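Local coordinates for protein Amuc_1102 (Akkermansia muciniphila, PDB 7DSZ) that is of unknown function in detail but adopts an immunoglobulin-like fold related to archaeal type IV pilus proteins and probably takes part in a pilus-like assembly, at residues V134-V139 against G156-W161; Y91-K96 against P167-T172; S33-T38 against P46-W51; L26-R31 against K50-E55. One frame throughout, in Å; residues are numbered along the deposited sequence.

Contacts 3 and 4 share Lys50 and Trp51, and their centres lie about 16 Å apart; contact 3 continues from the strand pair of contact 4 into the loop that joins strands 18-32 and 50-63, with one more backbone hydrogen bond. Contacts 1 and 2 both reach the other, mixed sheet of the immunoglobulin-like domain, with centres about 12 Å apart; they meet at Lys135 CG and Tyr91 CE1 (3.5 Å) and at Trp161 CZ3 and Lys93 CD (3.8 Å). Contact 1 also reaches contact 4, through Gln137 and Val134 against Leu26, Leu28 and Phe54, and so joins the two sheets. Contact 3 lies about 33 Å from contact 1 between centres. Contacts 2 and 3 both touch the second subunit.

Contact 1: residues V134-V139 against G156-W161; sequences VKYQGV and GKMEKW
A classic beta bulge marks this part of the immunoglobulin-like domain: Lys135 and Tyr136 of strand 134-143 both face Ala81 of strand 70-83, and beside the bulge lies the loop 156-161 that follows strand 146-152. The loop makes its main contact through Trp161, whose CG takes the crowded position between the backbone N and the carbonyl carbon (chi1 61°); this swings the indole toward strand 134-143, its face to Tyr136 CB and NE1 to Gln137 O. That face receives Tyr136 CB in a CH-pi contact, 3.5 Å from the centroid of the five-membered ring and 22° off its normal. The same CB lies a tight 3.3 Å from Trp161 CE2. The phenol ring crosses the indole obliquely and runs on to the bent Met158, whose CE lies 3.6 Å from Tyr136 OH. A backbone bond from Glu159 N to Gly156 O (3.1 Å) closes the 3-10 turn that carries Met158. Tyr79 and Ala81 also pack on Trp161, while Gln137 NE2 is hydrogen-bonded to Tyr151 OH and Leu26 O. Trp161 NE1 donates to Gln137 O at 3.0 Å, nearly straight (171°), with the oxygen in the indole plane and the donor standing above the carbonyl plane.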
loop_
_atom_site.group_PDB
_atom_site.type_symbol
_atom_site.label_atom_id
_atom_site.label_comp_id
_atom_site.label_asym_id
_atom_site.label_seq_id
_atom_site.Cartn_x
_atom_site.Cartn_y
_atom_site.Cartn_z
ATOM N N VAL C 134 8.372 23.273 -13.068
ATOM C CA VAL C 134 7.046 23.431 -12.480
ATOM C C VAL C 134 6.503 24.789 -12.914
ATOM O O VAL C 134 6.990 25.830 -12.466
ATOM C CB VAL C 134 7.091 23.320 -10.952
ATOM C CG1 VAL C 134 5.681 23.435 -10.385
ATOM C CG2 VAL C 134 7.756 22.013 -10.523
ATOM N N LYS C 135 5.475 24.786 -13.758
ATOM C CA LYS C 135 4.951 26.032 -14.310
ATOM C C LYS C 135 3.924 26.687 -13.395
ATOM O O LYS C 135 3.991 27.895 -13.154
ATOM C CB LYS C 135 4.344 25.772 -15.693
ATOM C CG LYS C 135 5.383 25.329 -16.717
ATOM C CD LYS C 135 6.652 26.174 -16.606
ATOM C CE LYS C 135 7.673 25.759 -17.656
ATOM N NZ LYS C 135 8.973 26.461 -17.496
ATOM N N TYR C 136 2.973 25.909 -12.883
ATOM C CA TYR C 136 1.973 26.408 -11.949
ATOM C C TYR C 136 1.816 25.441 -10.783
ATOM O O TYR C 136 2.009 24.231 -10.936
ATOM C CB TYR C 136 0.628 26.568 -12.613
ATOM C CG TYR C 136 0.653 27.468 -13.826
ATOM C CD1 TYR C 136 0.900 28.821 -13.693
ATOM C CD2 TYR C 136 0.437 26.960 -15.099
ATOM C CE1 TYR C 136 0.921 29.659 -14.790
ATOM C CE2 TYR C 136 0.454 27.795 -16.214
ATOM C CZ TYR C 136 0.698 29.142 -16.044
ATOM O OH TYR C 136 0.724 29.985 -17.126
ATOM N N GLN C 137 1.445 25.993 -9.623
ATOM C CA GLN C 137 1.172 25.213 -8.418
ATOM C C GLN C 137 -0.083 25.744 -7.737
ATOM O O GLN C 137 -0.361 26.946 -7.761
ATOM C CB GLN C 137 2.315 25.277 -7.389
ATOM C CG GLN C 137 3.651 24.850 -7.926
ATOM C CD GLN C 137 4.732 24.797 -6.862
ATOM O OE1 GLN C 137 5.617 23.943 -6.911
ATOM N NE2 GLN C 137 4.689 25.733 -5.914
ATOM N N GLY C 138 -0.824 24.845 -7.099
ATOM C CA GLY C 138 -1.947 25.260 -6.281
ATOM C C GLY C 138 -2.255 24.215 -5.233
ATOM O O GLY C 138 -2.050 23.015 -5.452
ATOM N N VAL C 139 -2.743 24.675 -4.082
ATOM C CA VAL C 139 -3.191 23.794 -3.009
ATOM C C VAL C 139 -4.513 24.321 -2.476
ATOM O O VAL C 139 -4.607 25.494 -2.108
ATOM C CB VAL C 139 -2.163 23.705 -1.865
ATOM C CG1 VAL C 139 -2.699 22.821 -0.739
ATOM C CG2 VAL C 139 -0.820 23.175 -2.391
ATOM N N GLY C 156 -4.010 37.300 -9.292
ATOM C CA GLY C 156 -4.924 37.937 -10.223
ATOM C C GLY C 156 -5.916 36.954 -10.809
ATOM O O GLY C 156 -6.413 36.048 -10.129
ATOM N N LYS C 157 -6.217 37.144 -12.098
ATOM C CA LYS C 157 -7.171 36.283 -12.788
ATOM C C LYS C 157 -6.644 34.863 -12.949
ATOM O O LYS C 157 -7.440 33.927 -13.083
ATOM C CB LYS C 157 -7.516 36.867 -14.163
ATOM C CG LYS C 157 -8.088 38.283 -14.123
ATOM C CD LYS C 157 -8.474 38.769 -15.519
ATOM C CE LYS C 157 -8.787 40.260 -15.528
ATOM N NZ LYS C 157 -7.584 41.078 -15.200
ATOM N N MET C 158 -5.328 34.686 -12.933
ATOM C CA MET C 158 -4.714 33.374 -13.049
ATOM C C MET C 158 -4.582 32.658 -11.710
ATOM O O MET C 158 -3.976 31.576 -11.659
ATOM C CB MET C 158 -3.344 33.513 -13.709
ATOM C CG MET C 158 -3.433 33.767 -15.193
ATOM S SD MET C 158 -3.942 32.259 -16.037
ATOM C CE MET C 158 -2.445 31.284 -15.885
ATOM N N GLU C 159 -5.139 33.226 -10.634
ATOM C CA GLU C 159 -4.933 32.656 -9.306
ATOM C C GLU C 159 -5.448 31.227 -9.232
ATOM O O GLU C 159 -4.724 30.321 -8.815
ATOM C CB GLU C 159 -5.604 33.507 -8.231
ATOM C CG GLU C 159 -5.293 33.001 -6.823
ATOM C CD GLU C 159 -6.389 33.306 -5.822
ATOM O OE1 GLU C 159 -7.303 34.090 -6.156
ATOM O OE2 GLU C 159 -6.339 32.752 -4.701
ATOM N N LYS C 160 -6.699 31.006 -9.618
ATOM C CA LYS C 160 -7.272 29.662 -9.596
ATOM C C LYS C 160 -7.136 29.015 -10.976
ATOM O O LYS C 160 -8.103 28.591 -11.609
ATOM C CB LYS C 160 -8.721 29.708 -9.133
ATOM C CG LYS C 160 -8.911 30.170 -7.697
ATOM C CD LYS C 160 -10.373 30.047 -7.293
ATOM C CE LYS C 160 -10.641 30.677 -5.929
ATOM N NZ LYS C 160 -12.103 30.687 -5.607
ATOM N N TRP C 161 -5.879 28.925 -11.415
ATOM C CA TRP C 161 -5.569 28.435 -12.754
ATOM C C TRP C 161 -6.061 27.013 -12.988
ATOM O O TRP C 161 -6.269 26.634 -14.145
ATOM C CB TRP C 161 -4.058 28.520 -13.002
ATOM C CG TRP C 161 -3.241 27.687 -12.024
ATOM C CD1 TRP C 161 -2.656 28.110 -10.863
ATOM C CD2 TRP C 161 -2.943 26.293 -12.140
ATOM N NE1 TRP C 161 -2.007 27.056 -10.250
ATOM C CE2 TRP C 161 -2.172 25.930 -11.015
ATOM C CE3 TRP C 161 -3.259 25.309 -13.086
ATOM C CZ2 TRP C 161 -1.710 24.616 -10.811
ATOM C CZ3 TRP C 161 -2.796 24.010 -12.885
ATOM C CH2 TRP C 161 -2.030 23.679 -11.757
#

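Contact 2: residues Y91-K96 against P167-T172; sequences YLKLYK and PSIVET
Ile169, in one of two conformers, holds CG1 anti to its own backbone N (chi1 177°) and turns at chi2 (80°), which carries CD1 to 3.6 Å from both Lys93 CB and Tyr91 CB, so the methyl sits between two alternate residues of the neighbouring strand. Thr172 turns CG2 into the crowded position between N and carbonyl carbon, which puts it 3.7 Å from Leu94 CD2, the two groups side by side and pointing the same way. The backbones beneath form a parallel ladder within the mixed sheet of the immunoglobulin-like domain, pairing Tyr91 with Ile169, Leu92 with Val170 and Lys93 with Glu171, the short strand axes 37° apart. Its first rung is the shortest, Tyr91 N to Ser168 O at 2.7 Å; Val170 N to Tyr91 O and Lys93 N to Val170 O follow, and Thr172 N to Lys93 O is weak at 3.3 Å. Beyond it a water takes over the bridging, accepting from Tyr95 N at 3.0 Å and donating to Thr172 O at 2.8 Å. Lys93, with CG anti to its N and a bend at chi3, sends NZ to a hydrogen bond with Trp162 O; NZ stays 4.5 Å from Glu171 OE2, too far for a salt bridge. Thr12 of the second subunit packs on Thr172.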
loop_
_atom_site.group_PDB
_atom_site.type_symbol
_atom_site.label_atom_id
_atom_site.label_comp_id
_atom_site.label_asym_id
_atom_site.label_seq_id
_atom_site.Cartn_x
_atom_site.Cartn_y
_atom_site.Cartn_z
ATOM N N TYR C 91 0.220 22.059 -21.667
ATOM C CA TYR C 91 0.577 21.795 -20.282
ATOM C C TYR C 91 -0.167 20.565 -19.788
ATOM O O TYR C 91 -1.301 20.295 -20.199
ATOM C CB TYR C 91 0.234 22.985 -19.373
ATOM C CG TYR C 91 1.050 24.230 -19.620
ATOM C CD1 TYR C 91 2.354 24.321 -19.177
ATOM C CD2 TYR C 91 0.504 25.328 -20.281
ATOM C CE1 TYR C 91 3.106 25.457 -19.392
ATOM C CE2 TYR C 91 1.250 26.476 -20.493
ATOM C CZ TYR C 91 2.552 26.531 -20.048
ATOM O OH TYR C 91 3.314 27.656 -20.254
ATOM N N LEU C 92 0.477 19.830 -18.881
ATOM C CA LEU C 92 -0.159 18.742 -18.153
ATOM C C LEU C 92 -0.556 19.243 -16.771
ATOM O O LEU C 92 0.249 19.874 -16.092
ATOM C CB LEU C 92 0.787 17.545 -18.021
ATOM C CG LEU C 92 1.175 16.915 -19.359
ATOM C CD1 LEU C 92 2.152 15.770 -19.148
ATOM C CD2 LEU C 92 -0.082 16.450 -20.100
ATOM N N LYS C 93 -1.787 18.970 -16.370
ATOM C CA LYS C 93 -2.253 19.288 -15.026
ATOM C C LYS C 93 -2.296 17.998 -14.219
ATOM O O LYS C 93 -3.042 17.072 -14.558
ATOM C CB LYS C 93 -3.621 19.964 -15.056
ATOM C CG LYS C 93 -4.143 20.339 -13.675
ATOM C CD LYS C 93 -5.295 21.333 -13.744
ATOM C CE LYS C 93 -6.481 20.751 -14.502
ATOM N NZ LYS C 93 -7.619 21.724 -14.593
ATOM N N LEU C 94 -1.476 17.936 -13.173
ATOM C CA LEU C 94 -1.381 16.780 -12.294
ATOM C C LEU C 94 -2.149 17.077 -11.013
ATOM O O LEU C 94 -2.014 18.165 -10.445
ATOM C CB LEU C 94 0.078 16.469 -11.967
ATOM C CG LEU C 94 1.040 16.506 -13.154
ATOM C CD1 LEU C 94 2.429 16.095 -12.668
ATOM C CD2 LEU C 94 0.550 15.607 -14.303
ATOM N N TYR C 95 -2.948 16.118 -10.565
ATOM C CA TYR C 95 -3.846 16.333 -9.437
ATOM C C TYR C 95 -3.686 15.232 -8.406
ATOM O O TYR C 95 -3.528 14.058 -8.760
ATOM C CB TYR C 95 -5.287 16.361 -9.914
ATOM C CG TYR C 95 -6.345 16.357 -8.824
ATOM C CD1 TYR C 95 -6.688 17.537 -8.164
ATOM C CD2 TYR C 95 -7.042 15.199 -8.501
ATOM C CE1 TYR C 95 -7.687 17.560 -7.195
ATOM C CE2 TYR C 95 -8.042 15.210 -7.525
ATOM C CZ TYR C 95 -8.342 16.397 -6.875
ATOM O OH TYR C 95 -9.329 16.422 -5.926
ATOM N N LYS C 96 -3.766 15.604 -7.129
ATOM C CA LYS C 96 -3.758 14.601 -6.074
ATOM C C LYS C 96 -4.567 15.087 -4.882
ATOM O O LYS C 96 -4.407 16.236 -4.458
ATOM C CB LYS C 96 -2.323 14.292 -5.641
ATOM C CG LYS C 96 -2.228 13.213 -4.579
ATOM C CD LYS C 96 -2.603 11.849 -5.150
ATOM C CE LYS C 96 -2.098 10.728 -4.244
ATOM N NZ LYS C 96 -2.301 9.378 -4.886
ATOM N N PRO C 167 -7.912 24.159 -23.985
ATOM C CA PRO C 167 -7.279 23.061 -24.726
ATOM C C PRO C 167 -5.776 22.971 -24.505
ATOM O O PRO C 167 -5.191 21.919 -24.790
ATOM C CB PRO C 167 -7.617 23.385 -26.189
ATOM C CG PRO C 167 -7.815 24.870 -26.206
ATOM C CD PRO C 167 -8.433 25.212 -24.878
ATOM N N SER C 168 -5.132 24.026 -24.009
ATOM C CA SER C 168 -3.699 23.994 -23.757
ATOM C C SER C 168 -3.340 23.440 -22.379
ATOM O O SER C 168 -2.151 23.367 -22.052
ATOM C CB SER C 168 -3.103 25.393 -23.912
ATOM O OG SER C 168 -3.559 26.258 -22.886
ATOM N N ILE C 169 -4.322 23.078 -21.557
ATOM C CA ILE C 169 -4.071 22.460 -20.260
ATOM C C ILE C 169 -4.900 21.184 -20.195
ATOM O O ILE C 169 -6.135 21.228 -20.257
ATOM C CB ILE C 169 -4.384 23.407 -19.083
ATOM C CG1 ILE C 169 -4.175 22.703 -17.739
ATOM C CG2 ILE C 169 -5.781 23.998 -19.180
ATOM C CD1 ILE C 169 -2.731 22.640 -17.307
ATOM N N VAL C 170 -4.220 20.045 -20.100
ATOM C CA VAL C 170 -4.855 18.734 -20.140
ATOM C C VAL C 170 -4.555 18.004 -18.839
ATOM O O VAL C 170 -3.386 17.845 -18.474
ATOM C CB VAL C 170 -4.353 17.909 -21.340
ATOM C CG1 VAL C 170 -5.144 16.615 -21.464
ATOM C CG2 VAL C 170 -4.422 18.738 -22.620
ATOM N N GLU C 171 -5.601 17.533 -18.164
ATOM C CA GLU C 171 -5.417 16.740 -16.956
ATOM C C GLU C 171 -5.072 15.302 -17.334
ATOM O O GLU C 171 -5.577 14.772 -18.328
ATOM C CB GLU C 171 -6.677 16.775 -16.087
ATOM C CG GLU C 171 -6.462 16.232 -14.657
ATOM C CD GLU C 171 -7.666 16.444 -13.738
ATOM O OE1 GLU C 171 -7.819 15.671 -12.763
ATOM O OE2 GLU C 171 -8.457 17.380 -13.992
ATOM N N THR C 172 -4.193 14.676 -16.551
ATOM C CA THR C 172 -3.779 13.303 -16.814
ATOM C C THR C 172 -3.517 12.592 -15.496
ATOM O O THR C 172 -2.984 13.190 -14.553
ATOM C CB THR C 172 -2.523 13.241 -17.690
ATOM O OG1 THR C 172 -2.149 11.870 -17.906
ATOM C CG2 THR C 172 -1.351 13.969 -17.042
HETATM O O HOH W 1 -4.195 13.888 -12.107
#

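Contact 3: residues S33-T38 against P46-W51; sequences SPNVLT and PKPKKW
One backbone hydrogen bond carries the polar part of this contact, where the two arms of the long loop between strands 18-32 and 50-63 leave the sheet: Ser33 N donates to Lys49 O at 3.2 Å (152°), in the carbonyl plane. Packing does the rest. Ser33 holds OG in the crowded position between N and carbonyl carbon (chi1 58°), which presses it to 3.1 Å from Pro48 CB, while its CB lies 3.6 Å from Trp51 NE1. Asn35, with CG anti to the backbone N, crosses Pro48 at about a right angle, its CB 3.9 Å from Pro48 CG and its carboxamide reaching Pro48 CD, with Asn35 CG 4.0 Å from it. Asn35 ND2 stays 4.0 Å from Pro46 O, a buried oxygen with no partner in the model. An alanine in place of Asn35 removes the carboxamide, and the Pro46-Pro48 arm would probably be held less firmly against the 33-38 arm. Both arms serve the trimer: Val36 packs on Val36 of the second and third subunits, and Pro46 on Tyr190 of the second. At the sheet end, Trp51 rests on Pro117 of helix 117-124 and meets Phe185 edge-to-face, where strand 50-63 begins beside the end of strand 18-32.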
loop_
_atom_site.group_PDB
_atom_site.type_symbol
_atom_site.label_atom_id
_atom_site.label_comp_id
_atom_site.label_asym_id
_atom_site.label_seq_id
_atom_site.Cartn_x
_atom_site.Cartn_y
_atom_site.Cartn_z
ATOM N N SER C 33 15.929 9.331 -2.293
ATOM C CA SER C 33 15.157 8.449 -1.437
ATOM C C SER C 33 16.092 7.806 -0.419
ATOM O O SER C 33 17.303 7.729 -0.644
ATOM C CB SER C 33 14.434 7.377 -2.249
ATOM O OG SER C 33 15.355 6.621 -3.001
ATOM N N PRO C 34 15.557 7.363 0.720
ATOM C CA PRO C 34 16.422 6.818 1.770
ATOM C C PRO C 34 17.153 5.576 1.284
ATOM O O PRO C 34 16.581 4.721 0.607
ATOM C CB PRO C 34 15.439 6.496 2.901
ATOM C CG PRO C 34 14.243 7.360 2.631
ATOM C CD PRO C 34 14.146 7.425 1.142
ATOM N N ASN C 35 18.439 5.499 1.617
ATOM C CA ASN C 35 19.266 4.340 1.288
ATOM C C ASN C 35 19.369 3.499 2.556
ATOM O O ASN C 35 20.252 3.693 3.390
ATOM C CB ASN C 35 20.633 4.762 0.762
ATOM C CG ASN C 35 21.383 3.617 0.126
ATOM O OD1 ASN C 35 20.851 2.511 -0.011
ATOM N ND2 ASN C 35 22.624 3.869 -0.276
ATOM N N VAL C 36 18.451 2.554 2.683
ATOM C CA VAL C 36 18.257 1.806 3.917
ATOM C C VAL C 36 19.371 0.773 4.071
ATOM O O VAL C 36 19.714 0.068 3.115
ATOM C CB VAL C 36 16.869 1.150 3.904
ATOM C CG1 VAL C 36 16.760 0.083 4.947
ATOM C CG2 VAL C 36 15.790 2.232 4.095
ATOM N N LEU C 37 19.944 0.679 5.275
ATOM C CA LEU C 37 20.979 -0.319 5.552
ATOM C C LEU C 37 20.349 -1.672 5.852
ATOM O O LEU C 37 19.318 -1.752 6.522
ATOM C CB LEU C 37 21.842 0.111 6.743
ATOM C CG LEU C 37 22.557 1.462 6.707
ATOM C CD1 LEU C 37 23.496 1.592 7.912
ATOM C CD2 LEU C 37 23.309 1.658 5.394
ATOM N N THR C 38 20.974 -2.749 5.363
ATOM C CA THR C 38 20.467 -4.090 5.622
ATOM C C THR C 38 21.594 -4.994 6.112
ATOM O O THR C 38 22.778 -4.701 5.935
ATOM C CB THR C 38 19.801 -4.717 4.381
ATOM O OG1 THR C 38 20.766 -4.868 3.332
ATOM C CG2 THR C 38 18.627 -3.850 3.885
ATOM N N PRO C 46 21.625 -0.675 -4.157
ATOM C CA PRO C 46 20.727 0.280 -4.821
ATOM C C PRO C 46 21.309 1.684 -4.772
ATOM O O PRO C 46 21.896 2.101 -3.770
ATOM C CB PRO C 46 19.427 0.174 -4.012
ATOM C CG PRO C 46 19.488 -1.167 -3.358
ATOM C CD PRO C 46 20.946 -1.413 -3.076
ATOM N N LYS C 47 21.165 2.411 -5.879
ATOM C CA LYS C 47 21.647 3.786 -5.967
ATOM C C LYS C 47 20.443 4.712 -6.073
ATOM O O LYS C 47 19.993 5.033 -7.186
ATOM C CB LYS C 47 22.590 3.965 -7.158
ATOM C CG LYS C 47 23.920 3.228 -6.996
ATOM C CD LYS C 47 24.823 3.423 -8.206
ATOM C CE LYS C 47 25.138 4.898 -8.432
ATOM N NZ LYS C 47 25.942 5.481 -7.309
ATOM N N PRO C 48 19.878 5.156 -4.948
ATOM C CA PRO C 48 18.638 5.937 -4.994
ATOM C C PRO C 48 18.809 7.231 -5.776
ATOM O O PRO C 48 19.870 7.860 -5.760
ATOM C CB PRO C 48 18.339 6.217 -3.514
ATOM C CG PRO C 48 19.067 5.162 -2.764
ATOM C CD PRO C 48 20.314 4.895 -3.564
ATOM N N LYS C 49 17.741 7.617 -6.470
ATOM C CA LYS C 49 17.696 8.834 -7.262
ATOM C C LYS C 49 16.859 9.887 -6.540
ATOM O O LYS C 49 16.280 9.640 -5.475
ATOM C CB LYS C 49 17.137 8.547 -8.660
ATOM C CG LYS C 49 18.021 7.648 -9.509
ATOM C CD LYS C 49 17.532 7.612 -10.951
ATOM C CE LYS C 49 18.325 6.610 -11.791
ATOM N NZ LYS C 49 19.781 6.939 -11.862
ATOM N N LYS C 50 16.770 11.068 -7.147
ATOM C CA LYS C 50 16.093 12.191 -6.513
ATOM C C LYS C 50 14.615 12.249 -6.886
ATOM O O LYS C 50 14.243 12.285 -8.066
ATOM C CB LYS C 50 16.788 13.506 -6.856
ATOM C CG LYS C 50 18.098 13.696 -6.095
ATOM C CD LYS C 50 18.636 15.115 -6.348
ATOM C CE LYS C 50 20.032 15.325 -5.764
ATOM N NZ LYS C 50 20.033 15.337 -4.275
ATOM N N TRP C 51 13.785 12.281 -5.853
ATOM C CA TRP C 51 12.354 12.465 -5.955
ATOM C C TRP C 51 12.011 13.948 -5.871
ATOM O O TRP C 51 12.703 14.721 -5.213
ATOM C CB TRP C 51 11.668 11.728 -4.804
ATOM C CG TRP C 51 11.694 10.253 -4.929
ATOM C CD1 TRP C 51 12.793 9.426 -4.921
ATOM C CD2 TRP C 51 10.557 9.415 -5.063
ATOM N NE1 TRP C 51 12.391 8.117 -5.080
ATOM C CE2 TRP C 51 11.019 8.089 -5.160
ATOM C CE3 TRP C 51 9.182 9.665 -5.148
ATOM C CZ2 TRP C 51 10.155 7.013 -5.324
ATOM C CZ3 TRP C 51 8.323 8.590 -5.308
ATOM C CH2 TRP C 51 8.814 7.283 -5.390
#

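Contact 4: residues L26-R31 against K50-E55; sequences LSLYMR and KWADFE
Arg31, Asp53 and Glu55 bury the most surface and share one face of an antiparallel strand pair in the immunoglobulin-like domain. Arg31, bent at chi3 (47°), lies side by side with Asp53, and its NH1 forms a salt bridge with Asp53 OD2 at 3.0 Å; the oxygen is in the guanidinium plane but is met from above the carboxylate plane. Asp53 OD1 and Glu55 OE2 are only 2.5 Å apart, so one acid probably holds a proton, while Tyr193 and Arg192 bind the Glu55 carboxylate. Glu55 bends at chi2, and its CG packs at 3.7 Å on CD2 of the Tyr29 ring. A leucine in place of Arg31 removes the guanidinium, and with it the salt bridge and the cation-pi contact with Trp189; the close Asp53-Glu55 acid pair would probably be less well balanced in charge. Beneath, Ser27-Glu55, Tyr29-Asp53 and Arg31-Trp51 are hydrogen-bonded pairs, the shortest bond being Trp51 N to Arg31 O at 2.7 Å. On the other face Leu28 CD1 stands over the Phe54 ring, 4.0 Å from its centroid, and touches Ala52 CB. That face packs on Val134 of strand 134-143 and Val120 of helix 117-124, and strand 50-63 lies between strands 18-32 and 109-115.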
loop_
_atom_site.group_PDB
_atom_site.type_symbol
_atom_site.label_atom_id
_atom_site.label_comp_id
_atom_site.label_asym_id
_atom_site.label_seq_id
_atom_site.Cartn_x
_atom_site.Cartn_y
_atom_site.Cartn_z
ATOM N N LEU C 26 3.722 26.322 -1.182
ATOM C CA LEU C 26 4.235 25.037 -1.661
ATOM C C LEU C 26 5.631 25.231 -2.240
ATOM O O LEU C 26 5.821 26.039 -3.158
ATOM C CB LEU C 26 3.306 24.452 -2.726
ATOM C CG LEU C 26 3.587 22.992 -3.085
ATOM C CD1 LEU C 26 3.261 22.037 -1.920
ATOM C CD2 LEU C 26 2.800 22.606 -4.316
ATOM N N SER C 27 6.605 24.492 -1.712
ATOM C CA SER C 27 7.983 24.513 -2.184
ATOM C C SER C 27 8.358 23.148 -2.739
ATOM O O SER C 27 7.940 22.124 -2.208
ATOM C CB SER C 27 8.961 24.860 -1.065
ATOM O OG SER C 27 8.808 26.208 -0.667
ATOM N N LEU C 28 9.193 23.141 -3.775
ATOM C CA LEU C 28 9.727 21.896 -4.328
ATOM C C LEU C 28 11.126 21.646 -3.785
ATOM O O LEU C 28 12.006 22.509 -3.899
ATOM C CB LEU C 28 9.773 21.949 -5.854
ATOM C CG LEU C 28 10.607 20.846 -6.522
ATOM C CD1 LEU C 28 9.938 19.492 -6.301
ATOM C CD2 LEU C 28 10.752 21.133 -8.003
ATOM N N TYR C 29 11.322 20.476 -3.192
ATOM C CA TYR C 29 12.631 19.983 -2.791
ATOM C C TYR C 29 12.943 18.723 -3.576
ATOM O O TYR C 29 12.150 17.777 -3.563
ATOM C CB TYR C 29 12.679 19.627 -1.315
ATOM C CG TYR C 29 12.459 20.767 -0.353
ATOM C CD1 TYR C 29 13.540 21.486 0.137
ATOM C CD2 TYR C 29 11.186 21.094 0.085
ATOM C CE1 TYR C 29 13.359 22.516 1.043
ATOM C CE2 TYR C 29 10.991 22.136 1.008
ATOM C CZ TYR C 29 12.089 22.828 1.472
ATOM O OH TYR C 29 11.928 23.832 2.382
ATOM N N MET C 30 14.096 18.694 -4.242
ATOM C CA MET C 30 14.577 17.456 -4.838
ATOM C C MET C 30 15.371 16.706 -3.779
ATOM O O MET C 30 16.312 17.254 -3.195
ATOM C CB MET C 30 15.427 17.727 -6.088
ATOM C CG MET C 30 14.686 18.488 -7.176
ATOM S SD MET C 30 13.208 17.625 -7.771
ATOM C CE MET C 30 13.853 16.012 -8.149
ATOM N N ARG C 31 15.000 15.453 -3.521
ATOM C CA ARG C 31 15.566 14.728 -2.391
ATOM C C ARG C 31 15.819 13.291 -2.798
ATOM O O ARG C 31 14.972 12.669 -3.440
ATOM C CB ARG C 31 14.630 14.731 -1.170
ATOM C CG ARG C 31 14.300 16.120 -0.601
ATOM C CD ARG C 31 13.328 15.973 0.562
ATOM N NE ARG C 31 13.820 14.928 1.433
ATOM C CZ ARG C 31 13.078 14.037 2.067
ATOM N NH1 ARG C 31 11.752 14.020 1.969
ATOM N NH2 ARG C 31 13.695 13.147 2.817
ATOM N N LYS C 50 16.770 11.068 -7.147
ATOM C CA LYS C 50 16.093 12.191 -6.513
ATOM C C LYS C 50 14.615 12.249 -6.886
ATOM O O LYS C 50 14.243 12.285 -8.066
ATOM C CB LYS C 50 16.788 13.506 -6.856
ATOM C CG LYS C 50 18.098 13.696 -6.095
ATOM C CD LYS C 50 18.636 15.115 -6.348
ATOM C CE LYS C 50 20.032 15.325 -5.764
ATOM N NZ LYS C 50 20.033 15.337 -4.275
ATOM N N TRP C 51 13.785 12.281 -5.853
ATOM C CA TRP C 51 12.354 12.465 -5.955
ATOM C C TRP C 51 12.011 13.948 -5.871
ATOM O O TRP C 51 12.703 14.721 -5.213
ATOM C CB TRP C 51 11.668 11.728 -4.804
ATOM C CG TRP C 51 11.694 10.253 -4.929
ATOM C CD1 TRP C 51 12.793 9.426 -4.921
ATOM C CD2 TRP C 51 10.557 9.415 -5.063
ATOM N NE1 TRP C 51 12.391 8.117 -5.080
ATOM C CE2 TRP C 51 11.019 8.089 -5.160
ATOM C CE3 TRP C 51 9.182 9.665 -5.148
ATOM C CZ2 TRP C 51 10.155 7.013 -5.324
ATOM C CZ3 TRP C 51 8.323 8.590 -5.308
ATOM C CH2 TRP C 51 8.814 7.283 -5.390
ATOM N N ALA C 52 10.919 14.338 -6.527
ATOM C CA ALA C 52 10.340 15.662 -6.306
ATOM C C ALA C 52 9.453 15.605 -5.069
ATOM O O ALA C 52 8.493 14.826 -5.023
ATOM C CB ALA C 52 9.526 16.116 -7.517
ATOM N N ASP C 53 9.774 16.407 -4.062
ATOM C CA ASP C 53 9.024 16.434 -2.808
ATOM C C ASP C 53 8.446 17.835 -2.664
ATOM O O ASP C 53 9.189 18.785 -2.396
ATOM C CB ASP C 53 9.953 16.066 -1.643
ATOM C CG ASP C 53 9.325 16.262 -0.270
ATOM O OD1 ASP C 53 8.113 16.532 -0.151
ATOM O OD2 ASP C 53 10.079 16.098 0.701
ATOM N N PHE C 54 7.133 17.963 -2.872
ATOM C CA PHE C 54 6.446 19.243 -2.761
ATOM C C PHE C 54 5.956 19.385 -1.329
ATOM O O PHE C 54 5.194 18.543 -0.859
ATOM C CB PHE C 54 5.265 19.330 -3.733
ATOM C CG PHE C 54 5.657 19.299 -5.190
ATOM C CD1 PHE C 54 5.903 20.485 -5.881
ATOM C CD2 PHE C 54 5.742 18.098 -5.877
ATOM C CE1 PHE C 54 6.252 20.459 -7.251
ATOM C CE2 PHE C 54 6.095 18.061 -7.221
ATOM C CZ PHE C 54 6.342 19.250 -7.909
ATOM N N GLU C 55 6.386 20.444 -0.639
ATOM C CA GLU C 55 6.106 20.617 0.787
ATOM C C GLU C 55 5.361 21.920 0.999
ATOM O O GLU C 55 5.774 22.949 0.463
ATOM C CB GLU C 55 7.409 20.669 1.587
ATOM C CG GLU C 55 8.256 19.408 1.489
ATOM C CD GLU C 55 7.855 18.425 2.550
ATOM O OE1 GLU C 55 7.684 18.863 3.718
ATOM O OE2 GLU C 55 7.684 17.228 2.226
HETATM O O HOH W 2 18.879 18.059 -3.736
#